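Local coordinates for Rho guanyl nucleotide exchange factor (Rom2), putative (PDB 5O51), which probably acts as a guanine-nucleotide exchange factor for Rho-type GTPases and is represented here by its CNH domain, a seven-bladed beta-propeller, at residues 68-71 / 76-79; 33-38 / 42-47; 71-76 / 123-128; 25-30 / 313-318. All coordinates share one frame; numbering follows the deposited sequence.

From the N terminus, residues 25-30 open interaction 4, which closes at 313-318 after nearly the whole propeller has been traced. The other three contacts are nested in that long loop. Interaction 2 comes first, a hairpin of 33-38 with 42-47 in the same sheet as strand 22-28. Interaction 1 follows in series as the hairpin 68-71 / 76-79 of the next blade. Interaction 3 starts from that hairpin's loop, shares L71 and L76 with interaction 1, and reaches the following blade at 123-128. I68 packs on V35 and I42, and L78 on V127. Interactions 1 to 3 thus run through three consecutive blades, while interaction 4 joins the first of them to the last blade.

Interaction 1. Residues 68-71 / 76-79; sequences IDTL and LLLV
D69 and L78 are linked by two backbone hydrogen bonds. D69 N reaches L78 O at 3.0 Å. L78 N reaches D69 O at 2.9 Å. L71 and L76 form the second hydrogen-bonded pair. There L71 N lies 2.9 Å from L76 O. The return bond from L76 N to L71 O is longer, at 3.2 Å. The strands are antiparallel, with their directions 155° apart. I68 with V79 and T70 with L77 are the non-hydrogen-bonded pairs between them.

One polar side chain acts within its own strand. D69 OD1 accepts T70 N at 2.8 Å, on the anti side of the carboxylate and 31° out of its plane.

Apolar contacts form on both faces. On the face of I68, T70, L77 and V79, I68 and V79 run side by side, and I68 CG1 is 4.1 Å from V79 CG2. L77 has CG anti to its backbone N (chi1 -177°), which swings CD1 back over the partner strand. That methyl ends 4.1 Å from I68 CG1 and also touches the carbonyl oxygen of D69. On the other face L71 CB lies 4.3 Å from L76 CB.

Strand 84-89 continues the sheet beyond 76-81, bonding L77 to Y88 and V79 to S86. I68 and T70 lean on strand 22-28 of one neighbouring blade. L71 and L78 face A118 and V127 of the other.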
loop_
_atom_site.group_PDB
_atom_site.type_symbol
_atom_site.label_atom_id
_atom_site.label_comp_id
_atom_site.label_asym_id
_atom_site.label_seq_id
_atom_site.Cartn_x
_atom_site.Cartn_y
_atom_site.Cartn_z
ATOM N N ILE A 68 4.503 -6.442 3.441
ATOM C CA ILE A 68 5.430 -6.191 4.520
ATOM C C ILE A 68 5.343 -4.716 4.978
ATOM O O ILE A 68 5.163 -3.800 4.155
ATOM C CB ILE A 68 6.859 -6.578 4.114
ATOM C CG1 ILE A 68 7.741 -6.773 5.329
ATOM C CG2 ILE A 68 7.514 -5.592 3.130
ATOM C CD1 ILE A 68 9.010 -7.569 4.973
ATOM N N ASP A 69 5.445 -4.498 6.273
ATOM C CA ASP A 69 5.403 -3.162 6.894
ATOM C C ASP A 69 6.065 -3.215 8.276
ATOM O O ASP A 69 6.614 -4.292 8.685
ATOM C CB ASP A 69 3.959 -2.706 7.035
ATOM C CG ASP A 69 3.787 -1.159 6.931
ATOM O OD1 ASP A 69 4.756 -0.363 7.124
ATOM O OD2 ASP A 69 2.645 -0.769 6.664
ATOM N N THR A 70 6.075 -2.067 8.962
ATOM C CA THR A 70 6.629 -1.913 10.341
ATOM C C THR A 70 5.671 -1.164 11.259
ATOM O O THR A 70 4.837 -0.458 10.756
ATOM C CB THR A 70 7.908 -1.045 10.396
ATOM O OG1 THR A 70 7.692 0.170 9.661
ATOM C CG2 THR A 70 9.129 -1.793 9.859
ATOM N N LEU A 71 5.816 -1.343 12.587
ATOM C CA LEU A 71 5.366 -0.389 13.652
ATOM C C LEU A 71 6.604 0.067 14.357
ATOM O O LEU A 71 7.084 -0.611 15.252
ATOM C CB LEU A 71 4.512 -1.088 14.713
ATOM C CG LEU A 71 3.010 -1.180 14.522
ATOM C CD1 LEU A 71 2.782 -2.040 13.322
ATOM C CD2 LEU A 71 2.304 -1.778 15.757
ATOM N N LEU A 76 8.346 -3.526 15.773
ATOM C CA LEU A 76 7.766 -4.727 15.138
ATOM C C LEU A 76 7.849 -4.673 13.612
ATOM O O LEU A 76 7.480 -3.642 12.951
ATOM C CB LEU A 76 6.305 -4.954 15.560
ATOM C CG LEU A 76 6.053 -5.239 17.030
ATOM C CD1 LEU A 76 4.565 -5.453 17.279
ATOM C CD2 LEU A 76 6.851 -6.410 17.538
ATOM N N LEU A 77 8.334 -5.780 13.048
ATOM C CA LEU A 77 8.194 -6.072 11.640
ATOM C C LEU A 77 6.918 -6.906 11.389
ATOM O O LEU A 77 6.744 -7.956 11.957
ATOM C CB LEU A 77 9.439 -6.781 11.126
ATOM C CG LEU A 77 9.470 -7.093 9.640
ATOM C CD1 LEU A 77 9.704 -5.844 8.796
ATOM C CD2 LEU A 77 10.576 -8.137 9.393
ATOM N N LEU A 78 6.037 -6.419 10.512
ATOM C CA LEU A 78 4.786 -7.116 10.108
ATOM C C LEU A 78 4.916 -7.771 8.709
ATOM O O LEU A 78 5.307 -7.104 7.687
ATOM C CB LEU A 78 3.640 -6.139 10.095
ATOM C CG LEU A 78 3.433 -5.305 11.380
ATOM C CD1 LEU A 78 2.323 -4.294 11.112
ATOM C CD2 LEU A 78 3.055 -6.244 12.529
ATOM N N VAL A 79 4.654 -9.086 8.666
ATOM C CA VAL A 79 4.890 -9.896 7.456
ATOM C C VAL A 79 3.676 -10.753 7.083
ATOM O O VAL A 79 3.234 -11.559 7.877
ATOM C CB VAL A 79 6.102 -10.808 7.682
ATOM C CG1 VAL A 79 6.326 -11.771 6.513
ATOM C CG2 VAL A 79 7.350 -9.943 7.915
#

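Interaction 2. Residues 33-38 / 42-47; sequences KLVYGT and IFISER
Y36 has CG anti to its carbonyl carbon (chi1 -55°), and S45 has OG between its backbone N and carbonyl carbon (chi1 66°). These torsions bring the two hydroxyls together on one face of the hairpin. Y36 OH and S45 OG are 3.2 Å apart and hydrogen-bonded. S45 OG lies at the edge of the tyrosine ring, near its plane.

The backbones pair through Y36 with F43 and L34 with S45. Y36 N to F43 O is 2.9 Å. L34 N to S45 O is 3.0 Å. Each is matched by a return bond.

The opposite face is apolar. V35 CG1 meets I42 CG2 at 3.6 Å. I44 CD1 fits between two partners, 3.7 Å from K33 CD and 3.9 Å from V35 CG2.

At the exposed end K33 and E46 extend side by side. Their salt bridge, K33 NZ to E46 OE2, is 3.5 Å long. R47 instead pairs with E316 of the last blade. Near the turn, T38 OG1 bonds to G41 O.

This is an antiparallel beta hairpin. It forms the two middle strands of a four-stranded propeller blade, between strands 22-28 and 57-61.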
loop_
_atom_site.group_PDB
_atom_site.type_symbol
_atom_site.label_atom_id
_atom_site.label_comp_id
_atom_site.label_asym_id
_atom_site.label_seq_id
_atom_site.Cartn_x
_atom_site.Cartn_y
_atom_site.Cartn_z
ATOM N N LYS A 33 17.764 1.872 5.528
ATOM C CA LYS A 33 17.779 0.505 4.975
ATOM C C LYS A 33 16.434 0.101 4.330
ATOM O O LYS A 33 15.328 0.567 4.720
ATOM C CB LYS A 33 18.149 -0.509 6.082
ATOM C CG LYS A 33 19.530 -0.301 6.792
ATOM C CD LYS A 33 19.612 -1.340 7.909
ATOM C CE LYS A 33 20.954 -1.436 8.633
ATOM N NZ LYS A 33 21.423 -0.096 9.032
ATOM N N LEU A 34 16.536 -0.836 3.380
ATOM C CA LEU A 34 15.368 -1.367 2.662
ATOM C C LEU A 34 15.180 -2.834 2.957
ATOM O O LEU A 34 16.123 -3.628 2.801
ATOM C CB LEU A 34 15.607 -1.238 1.163
ATOM C CG LEU A 34 15.820 0.177 0.667
ATOM C CD1 LEU A 34 16.154 0.151 -0.826
ATOM C CD2 LEU A 34 14.632 1.065 0.974
ATOM N N VAL A 35 13.965 -3.226 3.320
ATOM C CA VAL A 35 13.643 -4.611 3.545
ATOM C C VAL A 35 12.696 -5.129 2.414
ATOM O O VAL A 35 11.576 -4.591 2.203
ATOM C CB VAL A 35 12.985 -4.764 4.931
ATOM C CG1 VAL A 35 12.555 -6.202 5.206
ATOM C CG2 VAL A 35 13.930 -4.240 6.041
ATOM N N TYR A 36 13.125 -6.191 1.730
ATOM C CA TYR A 36 12.474 -6.776 0.522
ATOM C C TYR A 36 11.809 -8.094 0.836
ATOM O O TYR A 36 12.435 -8.982 1.463
ATOM C CB TYR A 36 13.502 -7.115 -0.589
ATOM C CG TYR A 36 14.420 -5.978 -1.050
ATOM C CD1 TYR A 36 14.043 -5.089 -2.034
ATOM C CD2 TYR A 36 15.620 -5.758 -0.437
ATOM C CE1 TYR A 36 14.927 -4.092 -2.481
ATOM C CE2 TYR A 36 16.489 -4.735 -0.820
ATOM C CZ TYR A 36 16.153 -3.901 -1.837
ATOM O OH TYR A 36 17.050 -2.889 -2.162
ATOM N N GLY A 37 10.571 -8.273 0.354
ATOM C CA GLY A 37 9.855 -9.587 0.443
ATOM C C GLY A 37 9.730 -10.208 -0.963
ATOM O O GLY A 37 9.378 -9.537 -1.952
ATOM N N THR A 38 10.124 -11.468 -1.062
ATOM C CA THR A 38 9.989 -12.265 -2.310
ATOM C C THR A 38 9.294 -13.615 -2.069
ATOM O O THR A 38 8.911 -13.971 -0.925
ATOM C CB THR A 38 11.367 -12.569 -2.816
ATOM O OG1 THR A 38 11.928 -13.619 -1.967
ATOM C CG2 THR A 38 12.279 -11.304 -2.764
ATOM N N ILE A 42 13.121 -12.987 2.802
ATOM C CA ILE A 42 13.202 -11.563 3.136
ATOM C C ILE A 42 14.690 -11.195 3.198
ATOM O O ILE A 42 15.550 -11.926 3.810
ATOM C CB ILE A 42 12.455 -11.296 4.433
ATOM C CG1 ILE A 42 10.967 -11.598 4.248
ATOM C CG2 ILE A 42 12.562 -9.817 4.894
ATOM C CD1 ILE A 42 10.198 -11.619 5.545
ATOM N N PHE A 43 15.018 -10.067 2.559
ATOM C CA PHE A 43 16.406 -9.555 2.447
ATOM C C PHE A 43 16.469 -8.117 2.967
ATOM O O PHE A 43 15.435 -7.376 2.943
ATOM C CB PHE A 43 16.875 -9.609 1.004
ATOM C CG PHE A 43 16.891 -11.015 0.354
ATOM C CD1 PHE A 43 15.738 -11.564 -0.221
ATOM C CD2 PHE A 43 18.083 -11.758 0.288
ATOM C CE1 PHE A 43 15.764 -12.850 -0.785
ATOM C CE2 PHE A 43 18.131 -13.026 -0.295
ATOM C CZ PHE A 43 16.963 -13.565 -0.866
ATOM N N ILE A 44 17.662 -7.695 3.404
ATOM C CA ILE A 44 17.926 -6.283 3.808
ATOM C C ILE A 44 19.164 -5.772 3.131
ATOM O O ILE A 44 20.141 -6.524 2.960
ATOM C CB ILE A 44 18.003 -6.122 5.333
ATOM C CG1 ILE A 44 18.195 -4.674 5.761
ATOM C CG2 ILE A 44 19.114 -6.936 6.004
ATOM C CD1 ILE A 44 17.688 -4.431 7.168
ATOM N N SER A 45 19.121 -4.512 2.659
ATOM C CA SER A 45 20.306 -3.794 2.157
ATOM C C SER A 45 20.291 -2.371 2.757
ATOM O O SER A 45 19.308 -1.952 3.353
ATOM C CB SER A 45 20.322 -3.639 0.610
ATOM O OG SER A 45 19.256 -2.787 0.202
ATOM N N GLU A 46 21.374 -1.659 2.511
ATOM C CA GLU A 46 21.553 -0.245 2.870
ATOM C C GLU A 46 21.039 0.554 1.709
ATOM O O GLU A 46 21.371 0.263 0.547
ATOM C CB GLU A 46 23.040 0.140 3.037
ATOM C CG GLU A 46 23.812 -0.670 4.066
ATOM C CD GLU A 46 23.666 -0.159 5.483
ATOM O OE1 GLU A 46 23.693 1.081 5.694
ATOM O OE2 GLU A 46 23.554 -1.007 6.398
ATOM N N ARG A 47 20.265 1.576 2.034
ATOM C CA ARG A 47 19.800 2.535 1.040
ATOM C C ARG A 47 20.928 3.304 0.406
ATOM O O ARG A 47 20.787 3.682 -0.738
ATOM C CB ARG A 47 18.817 3.526 1.674
ATOM C CG ARG A 47 18.297 4.645 0.749
ATOM C CD ARG A 47 17.548 4.118 -0.505
ATOM N NE ARG A 47 17.104 5.199 -1.414
ATOM C CZ ARG A 47 17.875 5.797 -2.324
ATOM N NH1 ARG A 47 19.153 5.445 -2.497
ATOM N NH2 ARG A 47 17.366 6.746 -3.110
#

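Interaction 3. Residues 71-76 / 123-128; sequences LEEYQL and GRHLVC
L71 with V127 and Y74 with H125 make a side-chain contact between neighbouring propeller blades. It joins the hairpin turn between strands 65-71 and 76-81 to residues H125 and V127 of strand 125-132. No hydrogen bond crosses it.

The buried part is apolar. L71 CD1 meets V127 CG2 at 4.0 Å, the two side chains approaching at a slant. L78 and A118 close in beside this pair.

The outer part is aromatic. H125 has CG between its backbone N and carbonyl carbon (chi1 64°), and the imidazole reaches out to the turn. H125 CE1 comes 3.3 Å from Y74 CE1, arriving at the edge of the tyrosine ring and near its plane. The ring centroids are 5.4 Å apart and the planes lie at 79°, an oblique arrangement. E73 CG touches the same imidazole at its edge, 4.3 Å from NE2 of H125. The E73 carboxylate is turned away, and no ion pair forms.

The turn is braced from within. Q75 NE2 donates to E72 O at 2.7 Å, onto a lone pair of that oxygen, in the carbonyl plane. Y74 also rests on P144 of the next blade.

Q75 and L76 both face L71 in a G1 beta bulge. Q75 is its first residue and takes the left-handed conformation of that position. The bulge lies in the turn between the two inner strands of a propeller blade.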
loop_
_atom_site.group_PDB
_atom_site.type_symbol
_atom_site.label_atom_id
_atom_site.label_comp_id
_atom_site.label_asym_id
_atom_site.label_seq_id
_atom_site.Cartn_x
_atom_site.Cartn_y
_atom_site.Cartn_z
ATOM N N LEU A 71 5.816 -1.343 12.587
ATOM C CA LEU A 71 5.366 -0.389 13.652
ATOM C C LEU A 71 6.604 0.067 14.357
ATOM O O LEU A 71 7.084 -0.611 15.252
ATOM C CB LEU A 71 4.512 -1.088 14.713
ATOM C CG LEU A 71 3.010 -1.180 14.522
ATOM C CD1 LEU A 71 2.782 -2.040 13.322
ATOM C CD2 LEU A 71 2.304 -1.778 15.757
ATOM N N GLU A 72 7.157 1.197 13.971
ATOM C CA GLU A 72 8.525 1.539 14.386
ATOM C C GLU A 72 8.571 1.875 15.894
ATOM O O GLU A 72 9.593 1.629 16.568
ATOM C CB GLU A 72 9.089 2.680 13.490
ATOM C CG GLU A 72 10.617 2.835 13.484
ATOM C CD GLU A 72 11.330 2.276 12.229
ATOM O OE1 GLU A 72 11.188 1.078 11.949
ATOM O OE2 GLU A 72 12.083 3.019 11.542
ATOM N N GLU A 73 7.441 2.354 16.407
ATOM C CA GLU A 73 7.297 2.758 17.805
ATOM C C GLU A 73 7.425 1.559 18.746
ATOM O O GLU A 73 7.952 1.728 19.866
ATOM C CB GLU A 73 5.954 3.500 18.017
ATOM C CG GLU A 73 5.616 3.890 19.449
ATOM C CD GLU A 73 6.533 4.967 20.023
ATOM O OE1 GLU A 73 6.557 6.093 19.477
ATOM O OE2 GLU A 73 7.219 4.695 21.031
ATOM N N TYR A 74 6.931 0.395 18.270
ATOM C CA TYR A 74 6.955 -0.897 18.985
ATOM C C TYR A 74 8.027 -1.867 18.489
ATOM O O TYR A 74 8.042 -3.044 18.855
ATOM C CB TYR A 74 5.589 -1.549 18.845
ATOM C CG TYR A 74 4.602 -0.760 19.606
ATOM C CD1 TYR A 74 3.979 0.337 19.045
ATOM C CD2 TYR A 74 4.352 -1.054 20.939
ATOM C CE1 TYR A 74 3.092 1.105 19.785
ATOM C CE2 TYR A 74 3.469 -0.304 21.690
ATOM C CZ TYR A 74 2.834 0.775 21.110
ATOM O OH TYR A 74 1.939 1.513 21.848
ATOM N N GLN A 75 8.902 -1.378 17.619
ATOM C CA GLN A 75 9.968 -2.181 17.042
ATOM C C GLN A 75 9.453 -3.557 16.529
ATOM O O GLN A 75 10.057 -4.584 16.808
ATOM C CB GLN A 75 11.106 -2.300 18.052
ATOM C CG GLN A 75 11.808 -0.943 18.368
ATOM C CD GLN A 75 12.599 -0.433 17.152
ATOM O OE1 GLN A 75 13.710 -0.926 16.830
ATOM N NE2 GLN A 75 11.991 0.495 16.420
ATOM N N LEU A 76 8.346 -3.526 15.773
ATOM C CA LEU A 76 7.766 -4.727 15.138
ATOM C C LEU A 76 7.849 -4.673 13.612
ATOM O O LEU A 76 7.480 -3.642 12.951
ATOM C CB LEU A 76 6.305 -4.954 15.560
ATOM C CG LEU A 76 6.053 -5.239 17.030
ATOM C CD1 LEU A 76 4.565 -5.453 17.279
ATOM C CD2 LEU A 76 6.851 -6.410 17.538
ATOM N N GLY A 123 -8.822 4.867 19.714
ATOM C CA GLY A 123 -7.646 4.968 20.612
ATOM C C GLY A 123 -6.574 3.911 20.364
ATOM O O GLY A 123 -6.729 3.029 19.512
ATOM N N ARG A 124 -5.476 4.004 21.111
ATOM C CA ARG A 124 -4.219 3.292 20.774
ATOM C C ARG A 124 -3.846 3.521 19.295
ATOM O O ARG A 124 -4.305 4.495 18.681
ATOM C CB ARG A 124 -4.283 1.790 21.128
ATOM C CG ARG A 124 -4.215 1.505 22.626
ATOM C CD ARG A 124 -5.569 1.696 23.277
ATOM N NE ARG A 124 -6.568 0.852 22.608
ATOM C CZ ARG A 124 -7.816 1.197 22.284
ATOM N NH1 ARG A 124 -8.307 2.411 22.540
ATOM N NH2 ARG A 124 -8.596 0.301 21.682
ATOM N N HIS A 125 -2.972 2.690 18.734
ATOM C CA HIS A 125 -2.871 2.626 17.283
ATOM C C HIS A 125 -2.669 1.204 16.790
ATOM O O HIS A 125 -2.268 0.371 17.547
ATOM C CB HIS A 125 -1.878 3.647 16.738
ATOM C CG HIS A 125 -0.456 3.457 17.160
ATOM N ND1 HIS A 125 0.289 2.359 16.794
ATOM C CD2 HIS A 125 0.397 4.296 17.802
ATOM C CE1 HIS A 125 1.531 2.519 17.214
ATOM N NE2 HIS A 125 1.623 3.688 17.827
ATOM N N LEU A 126 -2.972 0.959 15.510
ATOM C CA LEU A 126 -3.645 -0.285 15.098
ATOM C C LEU A 126 -3.096 -1.023 13.886
ATOM O O LEU A 126 -2.318 -0.471 13.129
ATOM C CB LEU A 126 -5.115 0.040 14.843
ATOM C CG LEU A 126 -5.908 0.567 16.035
ATOM C CD1 LEU A 126 -7.277 0.971 15.524
ATOM C CD2 LEU A 126 -6.041 -0.457 17.155
ATOM N N VAL A 127 -3.504 -2.289 13.759
ATOM C CA VAL A 127 -3.220 -3.165 12.616
ATOM C C VAL A 127 -4.549 -3.866 12.189
ATOM O O VAL A 127 -5.148 -4.489 13.015
ATOM C CB VAL A 127 -2.192 -4.261 13.014
ATOM C CG1 VAL A 127 -1.862 -5.176 11.852
ATOM C CG2 VAL A 127 -0.903 -3.662 13.537
ATOM N N CYS A 128 -4.989 -3.759 10.927
ATOM C CA CYS A 128 -6.174 -4.510 10.427
ATOM C C CYS A 128 -5.755 -5.554 9.457
ATOM O O CYS A 128 -4.938 -5.273 8.589
ATOM C CB CYS A 128 -7.193 -3.664 9.673
ATOM S SG CYS A 128 -7.399 -2.047 10.365
#

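Interaction 4. Residues 25-30 / 313-318; sequences LVPVDG and STREIL
L25 and P27 meet L318 and R315 at a joint between two blades of the seven-bladed beta-propeller. One is the blade of strands 22-28 to 57-61. The other is the blade that closes the ring, where strand 8-12 from the N terminus joins three C-terminal strands, among them 317-323. No hydrogen bond spans the two segments.

The buried end is a leucine pair. L25 has CG anti to its backbone N (chi1 171°), which carries CD2 to the neighbouring blade, while CD1 lies against Y36. L318 holds CG anti to its own carbonyl carbon (chi1 -57°), and this points its CD1 at L25. The two side chains cross at about a right angle, with L25 CD2 at 3.6 Å from L318 CD1. L34 and L310 pack around them.

The outer end is built on R315. Its chain is straight at chi2 but bent at chi3 (-97°), which turns the guanidinium toward P27 and G30. The proline ring comes up at the edge of the group. Above one face of the guanidinium lies G30 O, 4.2 Å from R315 NH1, too far for a bond.

The turn that carries R315 is closed by S313 N to E316 O at 2.9 Å. S313 OG receives weak bonds from the backbone N of R315 and of E316. It also lies above the guanidinium face opposite G30 O, toward the rim. P27 CG lies at the edge, in the guanidinium plane, 3.7 Å from R315 NH2.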
loop_
_atom_site.group_PDB
_atom_site.type_symbol
_atom_site.label_atom_id
_atom_site.label_comp_id
_atom_site.label_asym_id
_atom_site.label_seq_id
_atom_site.Cartn_x
_atom_site.Cartn_y
_atom_site.Cartn_z
ATOM N N LEU A 25 8.131 -4.232 -0.310
ATOM C CA LEU A 25 9.293 -3.578 0.273
ATOM C C LEU A 25 8.809 -2.592 1.341
ATOM O O LEU A 25 7.738 -1.981 1.176
ATOM C CB LEU A 25 10.127 -2.913 -0.856
ATOM C CG LEU A 25 11.312 -1.971 -0.555
ATOM C CD1 LEU A 25 12.269 -1.879 -1.722
ATOM C CD2 LEU A 25 10.871 -0.548 -0.255
ATOM N N VAL A 26 9.586 -2.434 2.407
ATOM C CA VAL A 26 9.391 -1.319 3.336
ATOM C C VAL A 26 10.754 -0.777 3.783
ATOM O O VAL A 26 11.690 -1.558 4.012
ATOM C CB VAL A 26 8.545 -1.719 4.559
ATOM C CG1 VAL A 26 9.257 -2.819 5.374
ATOM C CG2 VAL A 26 8.247 -0.518 5.468
ATOM N N PRO A 27 10.900 0.572 3.874
ATOM C CA PRO A 27 12.127 1.177 4.390
ATOM C C PRO A 27 12.109 1.137 5.914
ATOM O O PRO A 27 11.056 1.143 6.468
ATOM C CB PRO A 27 12.082 2.632 3.847
ATOM C CG PRO A 27 10.654 2.892 3.548
ATOM C CD PRO A 27 10.119 1.543 3.079
ATOM N N VAL A 28 13.256 0.994 6.563
ATOM C CA VAL A 28 13.321 1.023 8.048
ATOM C C VAL A 28 14.516 1.911 8.409
ATOM O O VAL A 28 15.254 2.349 7.512
ATOM C CB VAL A 28 13.501 -0.393 8.697
ATOM C CG1 VAL A 28 12.401 -1.321 8.215
ATOM C CG2 VAL A 28 14.840 -0.994 8.343
ATOM N N ASP A 29 14.693 2.161 9.708
ATOM C CA ASP A 29 15.884 2.864 10.210
ATOM C C ASP A 29 15.960 4.239 9.584
ATOM O O ASP A 29 16.970 4.598 8.957
ATOM C CB ASP A 29 17.169 2.056 9.879
ATOM C CG ASP A 29 17.825 1.443 11.104
ATOM O OD1 ASP A 29 18.588 2.183 11.794
ATOM O OD2 ASP A 29 17.613 0.219 11.341
ATOM N N GLY A 30 14.863 4.971 9.695
ATOM C CA GLY A 30 14.711 6.273 9.054
ATOM C C GLY A 30 14.982 6.290 7.577
ATOM O O GLY A 30 15.465 7.303 7.064
ATOM N N SER A 313 6.784 7.542 0.319
ATOM C CA SER A 313 7.020 8.351 1.567
ATOM C C SER A 313 7.300 9.816 1.195
ATOM O O SER A 313 7.483 10.127 0.005
ATOM C CB SER A 313 8.228 7.801 2.345
ATOM O OG SER A 313 9.486 8.040 1.672
ATOM N N THR A 314 7.466 10.683 2.207
ATOM C CA THR A 314 7.775 12.106 1.942
ATOM C C THR A 314 9.093 12.189 1.194
ATOM O O THR A 314 9.285 13.121 0.446
ATOM C CB THR A 314 7.832 12.955 3.262
ATOM O OG1 THR A 314 8.994 12.585 3.993
ATOM C CG2 THR A 314 6.642 12.665 4.168
ATOM N N ARG A 315 9.982 11.194 1.393
ATOM C CA ARG A 315 11.300 11.091 0.709
ATOM C C ARG A 315 11.217 10.776 -0.802
ATOM O O ARG A 315 11.823 11.473 -1.627
ATOM C CB ARG A 315 12.187 9.955 1.317
ATOM C CG ARG A 315 12.356 9.872 2.826
ATOM C CD ARG A 315 13.241 8.686 3.266
ATOM N NE ARG A 315 12.465 7.484 3.671
ATOM C CZ ARG A 315 11.731 7.370 4.791
ATOM N NH1 ARG A 315 11.641 8.388 5.647
ATOM N NH2 ARG A 315 11.044 6.241 5.053
ATOM N N GLU A 316 10.501 9.692 -1.152
ATOM C CA GLU A 316 10.566 9.160 -2.499
ATOM C C GLU A 316 9.461 8.163 -2.736
ATOM O O GLU A 316 8.780 7.758 -1.827
ATOM C CB GLU A 316 11.945 8.487 -2.739
ATOM C CG GLU A 316 12.321 7.485 -1.653
ATOM C CD GLU A 316 13.754 6.953 -1.745
ATOM O OE1 GLU A 316 14.460 7.203 -2.753
ATOM O OE2 GLU A 316 14.162 6.243 -0.801
ATOM N N ILE A 317 9.279 7.811 -3.985
ATOM C CA ILE A 317 8.410 6.686 -4.372
ATOM C C ILE A 317 9.313 5.603 -4.905
ATOM O O ILE A 317 10.036 5.807 -5.871
ATOM C CB ILE A 317 7.413 7.113 -5.482
ATOM C CG1 ILE A 317 6.624 8.303 -4.981
ATOM C CG2 ILE A 317 6.489 5.952 -5.855
ATOM C CD1 ILE A 317 6.011 9.143 -6.091
ATOM N N LEU A 318 9.268 4.441 -4.262
ATOM C CA LEU A 318 10.002 3.266 -4.719
ATOM C C LEU A 318 9.068 2.326 -5.524
ATOM O O LEU A 318 7.891 2.074 -5.123
ATOM C CB LEU A 318 10.616 2.558 -3.498
ATOM C CG LEU A 318 11.550 3.397 -2.621
ATOM C CD1 LEU A 318 11.973 2.704 -1.366
ATOM C CD2 LEU A 318 12.773 3.706 -3.477
#